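Local coordinates for 35 kDa hemin binding protein (Porphyromonas gingivalis, PDB 5Y1A) that probably binds hemin and joins a thioredoxin domain to a beta-sandwich domain in a virulence-associated cargo of the type IX secretion system, at residues 85-89 with 237-241; 183-189 with 204-210; 242-248 with 266-272. Where two conformers were deposited one is given. Numbering follows the deposited sequence.

Contact 1 of 3, residues 85-89 with 237-241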
ATOM      1  N   SER A  85     -13.119   4.265  -4.944  0.50  8.94           N
ATOM      2  CA  SER A  85     -13.318   3.051  -5.762  0.50  9.37           C
ATOM      3  C   SER A  85     -13.578   3.383  -7.236  0.50 10.31           C
ATOM      4  O   SER A  85     -13.376   2.547  -8.115  0.50  9.90           O
ATOM      5  CB  SER A  85     -14.470   2.202  -5.207  0.50  9.54           C
ATOM      6  OG  SER A  85     -15.721   2.878  -5.324  0.50  5.88           O
ATOM      7  N   LYS A  86     -14.052   4.593  -7.507  0.50 10.85           N
ATOM      8  CA  LYS A  86     -14.196   5.028  -8.895  0.50 11.71           C
ATOM      9  C   LYS A  86     -12.818   5.264  -9.507  0.50 12.20           C
ATOM     10  O   LYS A  86     -12.523   4.769 -10.602  0.50 11.64           O
ATOM     11  CB  LYS A  86     -14.999   6.325  -8.981  0.50 11.85           C
ATOM     12  CG  LYS A  86     -15.373   6.707 -10.419  0.50 13.29           C
ATOM     13  CD  LYS A  86     -16.879   6.696 -10.628  0.50 16.91           C
ATOM     14  CE  LYS A  86     -17.493   8.023 -10.203  0.50 17.80           C
ATOM     15  NZ  LYS A  86     -17.155   8.384  -8.791  0.50 19.55           N
ATOM     16  N   LYS A  87     -11.988   6.029  -8.796  1.00 12.46           N
ATOM     17  CA  LYS A  87     -10.685   6.451  -9.311  1.00 13.01           C
ATOM     18  C   LYS A  87      -9.712   5.266  -9.387  1.00 12.76           C
ATOM     19  O   LYS A  87      -8.900   5.167 -10.335  1.00 12.42           O
ATOM     20  CB  LYS A  87     -10.148   7.606  -8.456  1.00 13.25           C
ATOM     21  CG  LYS A  87      -8.858   8.186  -8.942  1.00 17.61           C
ATOM     22  CD  LYS A  87      -8.588   9.522  -8.271  1.00 21.21           C
ATOM     23  CE  LYS A  87      -7.174   9.974  -8.594  1.00 24.87           C
ATOM     24  NZ  LYS A  87      -7.142  10.815  -9.823  1.00 27.69           N
ATOM     25  N   TRP A  88      -9.810   4.363  -8.398  1.00 11.09           N
ATOM     26  CA  TRP A  88      -9.026   3.131  -8.357  1.00 11.48           C
ATOM     27  C   TRP A  88      -9.961   1.922  -8.338  1.00 11.28           C
ATOM     28  O   TRP A  88     -10.219   1.342  -7.278  1.00 11.33           O
ATOM     29  CB  TRP A  88      -8.121   3.101  -7.110  1.00 10.59           C
ATOM     30  CG  TRP A  88      -7.053   4.179  -7.148  1.00 11.28           C
ATOM     31  CD1 TRP A  88      -5.862   4.115  -7.785  1.00 11.74           C
ATOM     32  CD2 TRP A  88      -7.119   5.470  -6.529  1.00 11.41           C
ATOM     33  NE1 TRP A  88      -5.155   5.302  -7.602  1.00 11.88           N
ATOM     34  CE2 TRP A  88      -5.915   6.150  -6.844  1.00 12.29           C
ATOM     35  CE3 TRP A  88      -8.097   6.132  -5.754  1.00 11.13           C
ATOM     36  CZ2 TRP A  88      -5.635   7.446  -6.377  1.00 11.37           C
ATOM     37  CZ3 TRP A  88      -7.823   7.410  -5.285  1.00 11.96           C
ATOM     38  CH2 TRP A  88      -6.600   8.059  -5.600  1.00 12.87           C
ATOM     39  N   PRO A  89     -10.474   1.527  -9.516  1.00 10.97           N
ATOM     40  CA  PRO A  89     -11.491   0.464  -9.563  1.00 11.13           C
ATOM     41  C   PRO A  89     -11.037  -0.882  -9.013  1.00 10.35           C
ATOM     42  O   PRO A  89     -11.889  -1.659  -8.588  1.00 10.47           O
ATOM     43  CB  PRO A  89     -11.829   0.350 -11.063  1.00 11.81           C
ATOM     44  CG  PRO A  89     -11.317   1.604 -11.684  1.00 14.21           C
ATOM     45  CD  PRO A  89     -10.150   2.053 -10.850  1.00 11.97           C
ATOM     46  N   LEU A 237       3.462   3.894  -8.919  1.00 14.13           N
ATOM     47  CA  LEU A 237       2.311   4.350  -8.104  1.00 14.31           C
ATOM     48  C   LEU A 237       1.178   4.818  -9.033  1.00 15.06           C
ATOM     49  O   LEU A 237       1.426   5.534 -10.004  1.00 14.86           O
ATOM     50  CB  LEU A 237       2.686   5.456  -7.133  1.00 13.54           C
ATOM     51  CG  LEU A 237       3.721   5.095  -6.049  1.00 12.84           C
ATOM     52  CD1 LEU A 237       3.873   6.264  -5.078  1.00 15.18           C
ATOM     53  CD2 LEU A 237       3.318   3.846  -5.271  1.00 13.02           C
ATOM     54  N   ASP A 238      -0.038   4.357  -8.738  1.00 14.52           N
ATOM     55  CA  ASP A 238      -1.238   4.614  -9.540  1.00 16.10           C
ATOM     56  C   ASP A 238      -1.787   6.038  -9.321  1.00 15.65           C
ATOM     57  O   ASP A 238      -2.904   6.216  -8.833  1.00 15.92           O
ATOM     58  CB  ASP A 238      -2.319   3.590  -9.170  1.00 16.45           C
ATOM     59  CG  ASP A 238      -2.194   2.253  -9.918  1.00 21.69           C
ATOM     60  OD1 ASP A 238      -1.342   2.131 -10.845  1.00 25.20           O
ATOM     61  OD2 ASP A 238      -2.999   1.325  -9.593  1.00 21.40           O
ATOM     62  N   GLY A 239      -1.015   7.066  -9.650  1.00 15.82           N
ATOM     63  CA  GLY A 239      -1.580   8.413  -9.671  1.00 15.76           C
ATOM     64  C   GLY A 239      -1.839   9.033  -8.315  1.00 16.02           C
ATOM     65  O   GLY A 239      -2.808   9.770  -8.115  1.00 16.75           O
ATOM     66  N   PHE A 240      -0.976   8.701  -7.362  1.00 14.98           N
ATOM     67  CA  PHE A 240      -0.965   9.391  -6.098  1.00 13.79           C
ATOM     68  C   PHE A 240       0.469   9.590  -5.693  1.00 14.51           C
ATOM     69  O   PHE A 240       1.383   8.909  -6.213  1.00 14.52           O
ATOM     70  CB  PHE A 240      -1.748   8.618  -5.009  1.00 13.65           C
ATOM     71  CG  PHE A 240      -1.311   7.184  -4.824  1.00 12.55           C
ATOM     72  CD1 PHE A 240      -0.401   6.829  -3.841  1.00 13.90           C
ATOM     73  CD2 PHE A 240      -1.862   6.176  -5.620  1.00 13.21           C
ATOM     74  CE1 PHE A 240      -0.029   5.478  -3.657  1.00 13.82           C
ATOM     75  CE2 PHE A 240      -1.514   4.838  -5.430  1.00 12.43           C
ATOM     76  CZ  PHE A 240      -0.593   4.492  -4.474  1.00 11.06           C
ATOM     77  N   GLU A 241       0.669  10.509  -4.755  1.00 14.75           N
ATOM     78  CA  GLU A 241       2.013  10.884  -4.342  1.00 16.75           C
ATOM     79  C   GLU A 241       2.598   9.857  -3.412  1.00 15.44           C
ATOM     80  O   GLU A 241       1.867   9.242  -2.640  1.00 14.38           O
ATOM     81  CB  GLU A 241       1.994  12.248  -3.655  1.00 16.53           C
ATOM     82  CG  GLU A 241       1.578  13.397  -4.598  1.00 20.47           C
ATOM     83  CD  GLU A 241       1.825  14.774  -3.999  1.00 23.16           C
ATOM     84  OE1 GLU A 241       2.472  15.600  -4.696  1.00 29.71           O
ATOM     85  OE2 GLU A 241       1.385  15.027  -2.847  1.00 30.37           O
TER
HETATM   86  O   HOH W   1      -4.200  11.088  -9.849  1.00 32.52           O

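Contact 2 of 3, residues 183-189 with 204-210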
ATOM      1  N   TYR A 183      -0.733  -4.616  -0.302  1.00  8.55           N
ATOM      2  CA  TYR A 183      -1.405  -3.348  -0.532  1.00  9.02           C
ATOM      3  C   TYR A 183      -0.404  -2.194  -0.478  1.00  9.63           C
ATOM      4  O   TYR A 183       0.553  -2.212   0.318  1.00  9.97           O
ATOM      5  CB  TYR A 183      -2.460  -3.055   0.564  1.00  9.24           C
ATOM      6  CG  TYR A 183      -3.591  -4.040   0.717  1.00  8.72           C
ATOM      7  CD1 TYR A 183      -4.060  -4.801  -0.369  1.00  7.47           C
ATOM      8  CD2 TYR A 183      -4.252  -4.159   1.950  1.00  8.55           C
ATOM      9  CE1 TYR A 183      -5.160  -5.689  -0.192  1.00  8.06           C
ATOM     10  CE2 TYR A 183      -5.322  -5.024   2.131  1.00  8.82           C
ATOM     11  CZ  TYR A 183      -5.772  -5.795   1.062  1.00  9.70           C
ATOM     12  OH  TYR A 183      -6.836  -6.664   1.254  1.00  7.73           O
ATOM     13  N   VAL A 184      -0.635  -1.195  -1.333  1.00  9.60           N
ATOM     14  CA  VAL A 184      -0.047   0.128  -1.112  1.00  9.16           C
ATOM     15  C   VAL A 184      -1.105   0.972  -0.373  1.00  9.84           C
ATOM     16  O   VAL A 184      -2.230   1.131  -0.855  1.00  9.29           O
ATOM     17  CB  VAL A 184       0.382   0.818  -2.420  1.00  9.11           C
ATOM     18  CG1 VAL A 184       1.119   2.147  -2.067  1.00  8.63           C
ATOM     19  CG2 VAL A 184       1.328  -0.112  -3.243  1.00 10.34           C
ATOM     20  N   LEU A 185      -0.717   1.494   0.791  1.00  9.04           N
ATOM     21  CA  LEU A 185      -1.599   2.206   1.724  1.00  9.17           C
ATOM     22  C   LEU A 185      -1.193   3.664   1.737  1.00  9.56           C
ATOM     23  O   LEU A 185      -0.015   3.954   1.798  1.00 10.53           O
ATOM     24  CB  LEU A 185      -1.475   1.613   3.146  1.00  9.79           C
ATOM     25  CG  LEU A 185      -1.805   0.113   3.217  1.00  9.90           C
ATOM     26  CD1 LEU A 185      -1.533  -0.428   4.632  1.00 11.62           C
ATOM     27  CD2 LEU A 185      -3.262  -0.118   2.817  1.00 10.00           C
ATOM     28  N   LYS A 186      -2.167   4.565   1.667  0.50  9.83           N
ATOM     29  CA  LYS A 186      -1.909   6.014   1.644  0.50  9.83           C
ATOM     30  C   LYS A 186      -2.415   6.641   2.941  0.50  9.95           C
ATOM     31  O   LYS A 186      -3.588   6.462   3.302  0.50 10.05           O
ATOM     32  CB  LYS A 186      -2.603   6.653   0.441  0.50 10.58           C
ATOM     33  CG  LYS A 186      -2.327   8.160   0.259  0.50 11.12           C
ATOM     34  CD  LYS A 186      -0.874   8.413  -0.141  0.50 11.52           C
ATOM     35  CE  LYS A 186      -0.533   9.906  -0.230  0.50 13.25           C
ATOM     36  NZ  LYS A 186      -0.295  10.520   1.101  0.50 14.81           N
ATOM     37  N   ASN A 187      -1.523   7.359   3.633  1.00  9.69           N
ATOM     38  CA  ASN A 187      -1.857   8.080   4.882  1.00  9.70           C
ATOM     39  C   ASN A 187      -1.985   9.558   4.624  1.00 10.40           C
ATOM     40  O   ASN A 187      -1.551  10.035   3.556  1.00 10.40           O
ATOM     41  CB  ASN A 187      -0.808   7.821   5.951  1.00 11.03           C
ATOM     42  CG  ASN A 187      -0.646   6.342   6.235  1.00 12.71           C
ATOM     43  OD1 ASN A 187      -1.643   5.622   6.412  1.00 11.14           O
ATOM     44  ND2 ASN A 187       0.603   5.873   6.268  1.00 12.62           N
ATOM     45  N   ASN A 188      -2.541  10.285   5.602  1.00  9.58           N
ATOM     46  CA  ASN A 188      -2.780  11.732   5.463  1.00 10.64           C
ATOM     47  C   ASN A 188      -3.338  12.108   4.106  1.00 11.22           C
ATOM     48  O   ASN A 188      -2.836  13.025   3.412  1.00 12.48           O
ATOM     49  CB  ASN A 188      -1.492  12.509   5.748  1.00 10.86           C
ATOM     50  CG  ASN A 188      -1.025  12.339   7.161  1.00 12.68           C
ATOM     51  OD1 ASN A 188      -1.832  12.283   8.085  1.00 13.46           O
ATOM     52  ND2 ASN A 188       0.294  12.254   7.345  1.00 15.59           N
ATOM     53  N   MET A 189      -4.397  11.417   3.728  1.00 10.34           N
ATOM     54  CA  MET A 189      -4.909  11.517   2.390  1.00 10.60           C
ATOM     55  C   MET A 189      -6.120  12.421   2.332  1.00 11.48           C
ATOM     56  O   MET A 189      -7.091  12.205   3.042  1.00 11.44           O
ATOM     57  CB  MET A 189      -5.304  10.115   1.876  1.00 10.90           C
ATOM     58  CG  MET A 189      -5.919  10.126   0.482  1.00 11.28           C
ATOM     59  SD  MET A 189      -6.507   8.449  -0.053  1.00  6.94           S
ATOM     60  CE  MET A 189      -7.048   8.853  -1.692  1.00 14.22           C
ATOM     61  N   HIS A 204      -8.057  10.815   5.354  1.00 12.65           N
ATOM     62  CA  HIS A 204      -8.084   9.345   5.400  1.00 11.51           C
ATOM     63  C   HIS A 204      -6.727   8.850   5.882  1.00 11.51           C
ATOM     64  O   HIS A 204      -5.712   9.537   5.709  1.00 11.92           O
ATOM     65  CB  HIS A 204      -8.385   8.744   4.014  1.00 10.70           C
ATOM     66  CG  HIS A 204      -9.755   9.040   3.509  1.00 10.93           C
ATOM     67  ND1 HIS A 204     -10.009   9.394   2.201  1.00 12.08           N
ATOM     68  CD2 HIS A 204     -10.949   9.044   4.140  1.00  8.20           C
ATOM     69  CE1 HIS A 204     -11.310   9.581   2.051  1.00  9.40           C
ATOM     70  NE2 HIS A 204     -11.900   9.372   3.213  1.00 12.37           N
ATOM     71  N   GLN A 205      -6.703   7.674   6.517  1.00 10.42           N
ATOM     72  CA  GLN A 205      -5.450   7.043   6.908  1.00 10.18           C
ATOM     73  C   GLN A 205      -5.448   5.572   6.487  1.00  9.90           C
ATOM     74  O   GLN A 205      -6.517   4.974   6.390  1.00  9.49           O
ATOM     75  CB  GLN A 205      -5.284   7.086   8.429  1.00 10.63           C
ATOM     76  CG  GLN A 205      -5.297   8.472   9.018  1.00  9.52           C
ATOM     77  CD  GLN A 205      -4.149   9.335   8.558  1.00 11.26           C
ATOM     78  OE1 GLN A 205      -3.164   8.834   8.006  1.00  9.75           O
ATOM     79  NE2 GLN A 205      -4.246  10.650   8.825  1.00 12.07           N
ATOM     80  N   HIS A 206      -4.261   5.014   6.256  1.00  9.41           N
ATOM     81  CA  HIS A 206      -4.089   3.571   6.038  1.00 10.08           C
ATOM     82  C   HIS A 206      -5.034   3.078   4.918  1.00 10.20           C
ATOM     83  O   HIS A 206      -5.626   2.008   5.020  1.00 10.05           O
ATOM     84  CB  HIS A 206      -4.362   2.793   7.349  1.00 10.54           C
ATOM     85  CG  HIS A 206      -3.746   3.420   8.561  1.00 12.48           C
ATOM     86  ND1 HIS A 206      -2.383   3.556   8.712  1.00 12.38           N
ATOM     87  CD2 HIS A 206      -4.307   3.951   9.680  1.00 11.29           C
ATOM     88  CE1 HIS A 206      -2.127   4.147   9.871  1.00 13.70           C
ATOM     89  NE2 HIS A 206      -3.275   4.412  10.466  1.00 10.42           N
ATOM     90  N   THR A 207      -5.138   3.857   3.838  1.00  9.28           N
ATOM     91  CA  THR A 207      -6.199   3.631   2.847  1.00 10.38           C
ATOM     92  C   THR A 207      -5.656   2.853   1.639  1.00  9.56           C
ATOM     93  O   THR A 207      -4.648   3.229   1.045  1.00  9.42           O
ATOM     94  CB  THR A 207      -6.805   4.981   2.472  1.00 12.09           C
ATOM     95  OG1 THR A 207      -7.423   5.523   3.651  1.00 12.25           O
ATOM     96  CG2 THR A 207      -7.857   4.859   1.349  1.00 11.98           C
ATOM     97  N   VAL A 208      -6.307   1.742   1.300  1.00  8.45           N
ATOM     98  CA  VAL A 208      -5.814   0.917   0.203  1.00  8.47           C
ATOM     99  C   VAL A 208      -6.027   1.600  -1.150  1.00  7.56           C
ATOM    100  O   VAL A 208      -7.156   1.907  -1.503  1.00  8.31           O
ATOM    101  CB  VAL A 208      -6.514  -0.450   0.169  1.00  7.50           C
ATOM    102  CG1 VAL A 208      -5.964  -1.261  -1.003  1.00  9.53           C
ATOM    103  CG2 VAL A 208      -6.294  -1.186   1.498  1.00  9.58           C
ATOM    104  N   LEU A 209      -4.949   1.855  -1.887  1.00  8.02           N
ATOM    105  CA  LEU A 209      -5.091   2.377  -3.257  1.00  8.31           C
ATOM    106  C   LEU A 209      -4.614   1.437  -4.337  1.00  8.24           C
ATOM    107  O   LEU A 209      -4.987   1.628  -5.532  1.00  8.14           O
ATOM    108  CB  LEU A 209      -4.363   3.722  -3.436  1.00  8.22           C
ATOM    109  CG  LEU A 209      -4.884   4.815  -2.493  1.00  7.58           C
ATOM    110  CD1 LEU A 209      -4.129   6.121  -2.840  1.00 10.86           C
ATOM    111  CD2 LEU A 209      -6.417   5.016  -2.551  1.00  8.40           C
ATOM    112  N   MET A 210      -3.756   0.488  -3.952  1.00  7.49           N
ATOM    113  CA  MET A 210      -3.268  -0.531  -4.883  1.00  7.68           C
ATOM    114  C   MET A 210      -3.216  -1.907  -4.242  1.00  8.21           C
ATOM    115  O   MET A 210      -2.929  -2.042  -3.045  1.00  9.10           O
ATOM    116  CB  MET A 210      -1.862  -0.195  -5.443  1.00  6.46           C
ATOM    117  CG  MET A 210      -1.702   1.213  -6.026  1.00  7.27           C
ATOM    118  SD  MET A 210       0.014   1.560  -6.629  1.00  4.11           S
ATOM    119  CE  MET A 210       0.137   0.415  -7.988  1.00 15.07           C
TER

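Contact 3 of 3, residues 242-248 with 266-272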
ATOM      1  N   ILE A 242       3.924   9.703  -3.437  1.00 13.84           N
ATOM      2  CA  ILE A 242       4.586   8.720  -2.565  1.00 14.34           C
ATOM      3  C   ILE A 242       4.621   9.124  -1.074  1.00 13.53           C
ATOM      4  O   ILE A 242       4.717   8.266  -0.197  1.00 13.39           O
ATOM      5  CB  ILE A 242       6.026   8.408  -3.051  1.00 14.41           C
ATOM      6  CG1 ILE A 242       6.573   7.170  -2.342  1.00 15.08           C
ATOM      7  CG2 ILE A 242       6.963   9.642  -2.883  1.00 14.64           C
ATOM      8  CD1 ILE A 242       7.731   6.496  -3.084  1.00 17.66           C
ATOM      9  N   LYS A 243       4.574  10.423  -0.797  0.50 13.48           N
ATOM     10  CA  LYS A 243       4.643  10.899   0.580  0.50 13.19           C
ATOM     11  C   LYS A 243       3.564  10.199   1.422  0.50 12.73           C
ATOM     12  O   LYS A 243       2.416  10.054   0.986  0.50 12.09           O
ATOM     13  CB  LYS A 243       4.484  12.421   0.612  0.50 13.18           C
ATOM     14  CG  LYS A 243       4.557  13.084   1.985  0.50 14.90           C
ATOM     15  CD  LYS A 243       4.223  14.566   1.832  0.50 17.73           C
ATOM     16  CE  LYS A 243       3.654  15.165   3.103  0.50 20.54           C
ATOM     17  NZ  LYS A 243       2.981  16.478   2.801  0.50 21.29           N
ATOM     18  N   ASP A 244       3.979   9.748   2.602  1.00 12.27           N
ATOM     19  CA  ASP A 244       3.119   9.071   3.607  1.00 12.20           C
ATOM     20  C   ASP A 244       2.440   7.806   3.068  1.00 12.41           C
ATOM     21  O   ASP A 244       1.221   7.670   3.178  1.00 13.15           O
ATOM     22  CB  ASP A 244       2.027  10.039   4.111  1.00 12.85           C
ATOM     23  CG  ASP A 244       2.590  11.230   4.830  1.00 17.05           C
ATOM     24  OD1 ASP A 244       3.578  11.046   5.560  1.00 21.89           O
ATOM     25  OD2 ASP A 244       2.044  12.338   4.655  1.00 18.06           O
ATOM     26  N   THR A 245       3.216   6.915   2.455  1.00 10.99           N
ATOM     27  CA  THR A 245       2.709   5.634   1.959  1.00 10.67           C
ATOM     28  C   THR A 245       3.412   4.484   2.663  1.00 10.38           C
ATOM     29  O   THR A 245       4.597   4.581   3.007  1.00 10.41           O
ATOM     30  CB  THR A 245       2.891   5.464   0.421  1.00 10.24           C
ATOM     31  OG1 THR A 245       4.257   5.704   0.054  1.00 10.87           O
ATOM     32  CG2 THR A 245       1.984   6.415  -0.332  1.00 10.42           C
ATOM     33  N   ASP A 246       2.664   3.395   2.873  1.00 10.90           N
ATOM     34  CA  ASP A 246       3.185   2.141   3.423  1.00 10.17           C
ATOM     35  C   ASP A 246       2.927   1.010   2.414  1.00 10.08           C
ATOM     36  O   ASP A 246       2.012   1.122   1.596  1.00  9.47           O
ATOM     37  CB  ASP A 246       2.453   1.781   4.725  1.00 10.62           C
ATOM     38  CG  ASP A 246       2.725   2.780   5.853  1.00 12.82           C
ATOM     39  OD1 ASP A 246       3.896   3.185   6.011  1.00 12.17           O
ATOM     40  OD2 ASP A 246       1.773   3.163   6.563  1.00 13.50           O
ATOM     41  N   VAL A 247       3.704  -0.072   2.496  1.00  9.92           N
ATOM     42  CA  VAL A 247       3.338  -1.324   1.793  1.00  9.39           C
ATOM     43  C   VAL A 247       3.130  -2.364   2.870  1.00  9.77           C
ATOM     44  O   VAL A 247       3.993  -2.562   3.751  1.00  9.30           O
ATOM     45  CB  VAL A 247       4.394  -1.823   0.783  1.00 10.42           C
ATOM     46  CG1 VAL A 247       3.966  -3.198   0.175  1.00  9.82           C
ATOM     47  CG2 VAL A 247       4.586  -0.789  -0.323  1.00  9.54           C
ATOM     48  N   LEU A 248       1.967  -2.991   2.812  1.00  9.27           N
ATOM     49  CA  LEU A 248       1.600  -4.081   3.706  1.00 10.04           C
ATOM     50  C   LEU A 248       1.562  -5.367   2.881  1.00 10.36           C
ATOM     51  O   LEU A 248       0.952  -5.399   1.792  1.00 11.48           O
ATOM     52  CB  LEU A 248       0.202  -3.806   4.273  1.00 10.07           C
ATOM     53  CG  LEU A 248      -0.540  -4.960   4.982  1.00 11.41           C
ATOM     54  CD1 LEU A 248       0.209  -5.341   6.272  1.00 12.93           C
ATOM     55  CD2 LEU A 248      -1.924  -4.536   5.323  1.00 10.98           C
ATOM     56  N   ALA A 266       1.601 -11.018   8.739  1.00 10.23           N
ATOM     57  CA  ALA A 266       1.736  -9.827   7.889  1.00  9.90           C
ATOM     58  C   ALA A 266       3.038  -9.110   8.224  1.00 10.79           C
ATOM     59  O   ALA A 266       3.590  -9.289   9.314  1.00 10.26           O
ATOM     60  CB  ALA A 266       0.600  -8.900   8.168  1.00  9.53           C
ATOM     61  N   GLY A 267       3.483  -8.271   7.296  1.00  9.88           N
ATOM     62  CA  GLY A 267       4.616  -7.375   7.518  1.00 10.80           C
ATOM     63  C   GLY A 267       4.290  -6.047   6.835  1.00 11.17           C
ATOM     64  O   GLY A 267       3.494  -5.996   5.894  1.00 12.03           O
ATOM     65  N   GLN A 268       4.899  -4.963   7.308  1.00 11.05           N
ATOM     66  CA  GLN A 268       4.599  -3.640   6.748  1.00 10.02           C
ATOM     67  C   GLN A 268       5.785  -2.715   6.924  1.00 10.44           C
ATOM     68  O   GLN A 268       6.439  -2.713   7.978  1.00  9.73           O
ATOM     69  CB  GLN A 268       3.373  -3.024   7.429  1.00 10.41           C
ATOM     70  CG  GLN A 268       2.953  -1.680   6.860  1.00 10.75           C
ATOM     71  CD  GLN A 268       1.793  -1.114   7.609  1.00 11.69           C
ATOM     72  OE1 GLN A 268       0.666  -1.597   7.491  1.00 13.29           O
ATOM     73  NE2 GLN A 268       2.062  -0.097   8.412  1.00 11.84           N
ATOM     74  N   GLU A 269       6.064  -1.936   5.874  1.00 10.61           N
ATOM     75  CA  GLU A 269       7.167  -0.980   5.915  1.00 11.74           C
ATOM     76  C   GLU A 269       6.748   0.324   5.237  1.00 11.32           C
ATOM     77  O   GLU A 269       5.848   0.328   4.374  1.00 10.94           O
ATOM     78  CB  GLU A 269       8.412  -1.560   5.192  1.00 12.55           C
ATOM     79  CG  GLU A 269       9.053  -2.827   5.832  1.00 12.66           C
ATOM     80  CD  GLU A 269       9.595  -2.647   7.282  1.00 18.90           C
ATOM     81  OE1 GLU A 269       9.776  -1.506   7.766  1.00 20.87           O
ATOM     82  OE2 GLU A 269       9.822  -3.677   7.947  1.00 21.99           O
ATOM     83  N   SER A 270       7.408   1.429   5.595  0.50 11.10           N
ATOM     84  CA  SER A 270       7.151   2.727   4.940  0.50  9.61           C
ATOM     85  C   SER A 270       7.821   2.811   3.568  0.50 10.56           C
ATOM     86  O   SER A 270       9.036   2.628   3.445  0.50 10.15           O
ATOM     87  CB  SER A 270       7.647   3.888   5.817  0.50  9.52           C
ATOM     88  OG  SER A 270       7.767   5.102   5.093  0.50  3.87           O
ATOM     89  N   LEU A 271       7.026   3.127   2.555  1.00 11.16           N
ATOM     90  CA  LEU A 271       7.534   3.269   1.191  1.00 11.82           C
ATOM     91  C   LEU A 271       8.249   4.616   1.014  1.00 13.01           C
ATOM     92  O   LEU A 271       9.340   4.678   0.418  1.00 13.29           O
ATOM     93  CB  LEU A 271       6.408   3.056   0.162  1.00 12.23           C
ATOM     94  CG  LEU A 271       6.797   3.195  -1.328  1.00 11.48           C
ATOM     95  CD1 LEU A 271       7.935   2.195  -1.710  1.00  9.82           C
ATOM     96  CD2 LEU A 271       5.546   3.052  -2.192  1.00 11.29           C
ATOM     97  N   ASP A 272       7.662   5.699   1.521  1.00 13.66           N
ATOM     98  CA  ASP A 272       8.323   7.002   1.372  1.00 14.45           C
ATOM     99  C   ASP A 272       9.658   7.102   2.132  1.00 14.41           C
ATOM    100  O   ASP A 272      10.538   7.884   1.743  1.00 14.57           O
ATOM    101  CB  ASP A 272       7.379   8.165   1.684  1.00 15.59           C
ATOM    102  CG  ASP A 272       6.847   8.117   3.070  1.00 18.46           C
ATOM    103  OD1 ASP A 272       6.110   7.163   3.410  1.00 19.65           O
ATOM    104  OD2 ASP A 272       7.135   9.057   3.832  1.00 25.90           O
TER

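Contact 1 of 3, residues 85-89 with 237-241
A single indole hydrogen bond centres this small contact between the end of helix 83-87 and the loop 237-241. Trp88 is the first residue to leave helical geometry, and its CA-to-CB bond points at the loop. With chi1 in the m well and chi2 at -83°, the indole reaches across edge-on, and Trp88 NE1 donates to Asp238 O at 2.7 Å with a nearly straight angle of 163°. That carbonyl is offered by an inverse gamma turn centred on Asp238, closed by a weak bond of 2.9 Å from Gly239 N to Leu237 O. Gly239 follows with positive phi, a conformation that glycine adopts readily, and its O lies 4.1 Å from Trp88 CZ2, also near the indole plane. Phe240, in the p rotamer, turns its ring toward the tryptophan: Trp88 CZ2 and Phe240 CD2 are 4.1 Å apart, and the planes meet obliquely at 74°. Lys87 starts out sideways, but chi1 to chi3 are all t, and this extended chain runs alongside the indole toward the loop. There a water bridges the gap, accepting from Lys87 NZ at 3.0 Å and donating to Gly239 O at 2.6 Å. Only 153 Å² is buried in all, about half of it on Trp88, so the contact is a surface link between the thioredoxin domain and the connection from strand 228-235 to strand 245-252. Beneath it, Trp88 and Phe240 both rest on Leu209 of strand 207-220, Trp88 also touches Met189, and Phe240 extends over Val184 and Lys186 of strand 179-186.

Contact 2 of 3, residues 183-189 with 204-210
Strands 183-186 and 207-210 run antiparallel, pairing their backbone groups in steps. Val184 N donates to Met210 O (3.0 Å) and Leu209 N to Val184 O (3.0 Å), so Leu209 and Met210 share Val184 as a classic bulge. Lys186 and Thr207 exchange bonds both ways, Lys186 N to Thr207 O at 2.9 Å and Thr207 N to Lys186 O at 3.1 Å. Two G1 bulges, His206-Thr207 against Lys186 and Asn188-Met189 against His204, break the regular pairing at this edge of the four-stranded antiparallel sheet of the beta-sandwich, where side chains take over: His206 N donates to Asn187 OD1 (2.7 Å), while the Gln205 amide clasps Asn188 through Asn188 N to Gln205 OE1 (2.9 Å) and Gln205 NE2 to Asn188 OD1 (3.0 Å). Met189 and His204 pair reciprocally beyond. His204 NE2 bonds Gln195, but its buried ND1 has no partner. Val208 CG2 sits over the Tyr183 ring, 4.1 Å from its centroid, and the Tyr183 hydroxyl bonds Glu41.

Contact 3 of 3, residues 242-248 with 266-272
Leu271 forms the apolar centre at one end of the hairpin, with its CG 3.9 Å from Ile242 CD1 and its CB 4.3 Å from Val247 CG2. Further along the hairpin, Leu248 CD1 meets Ala266 CB at 4.1 Å. Between them, strands 245-248 and 266-270 run antiparallel at 158°. Val247 and Glu269 form the hydrogen-bonded pair, Val247 N to Glu269 O at 2.9 Å and Glu269 N to Val247 O at 3.0 Å, flanked by the non-hydrogen-bonded pairs Asp246-Ser270 and Leu248-Gln268. Leu271 N extends the pairing to Thr245 O (2.9 Å). Past the strand ends Asp272 turns back, its OD1 accepting from Thr245 N at 3.1 Å, while Thr245 OG1 donates to Ile242 O at 2.6 Å. Asp246 OD2 is bound by Asn187 of the adjoining strand's loop. Asp244 OD1 and Asp272 OD2, two like charges, lie 4.4 Å apart. The polar edge of this hairpin is held by backbone amides, one of them accepted by the Asp272 carboxylate, and no salt bridge joins the two segments.

Overall arrangement
Contacts 2 and 3 belong to one antiparallel sheet: strands 179-186 and 245-252 are neighbours in it, and each pairs with an outermost strand, so the two contacts together span its four strands. Contact 2 is buried, contact 3 partly so, and both rely on backbone pairing; contact 2 adds amide side chains around its bulges, contact 3 a carboxylate. Tyr183 N to Leu248 O and Lys186 NZ to Lys243 O, both 2.8 Å, probably bond the two. Contact 1 differs: a surface contact between a helix end and a loop, with one indole bond and a water bridge. It encloses contact 2 along the chain and packs on both others, through Phe240 on Leu209 and Leu237 on Leu271.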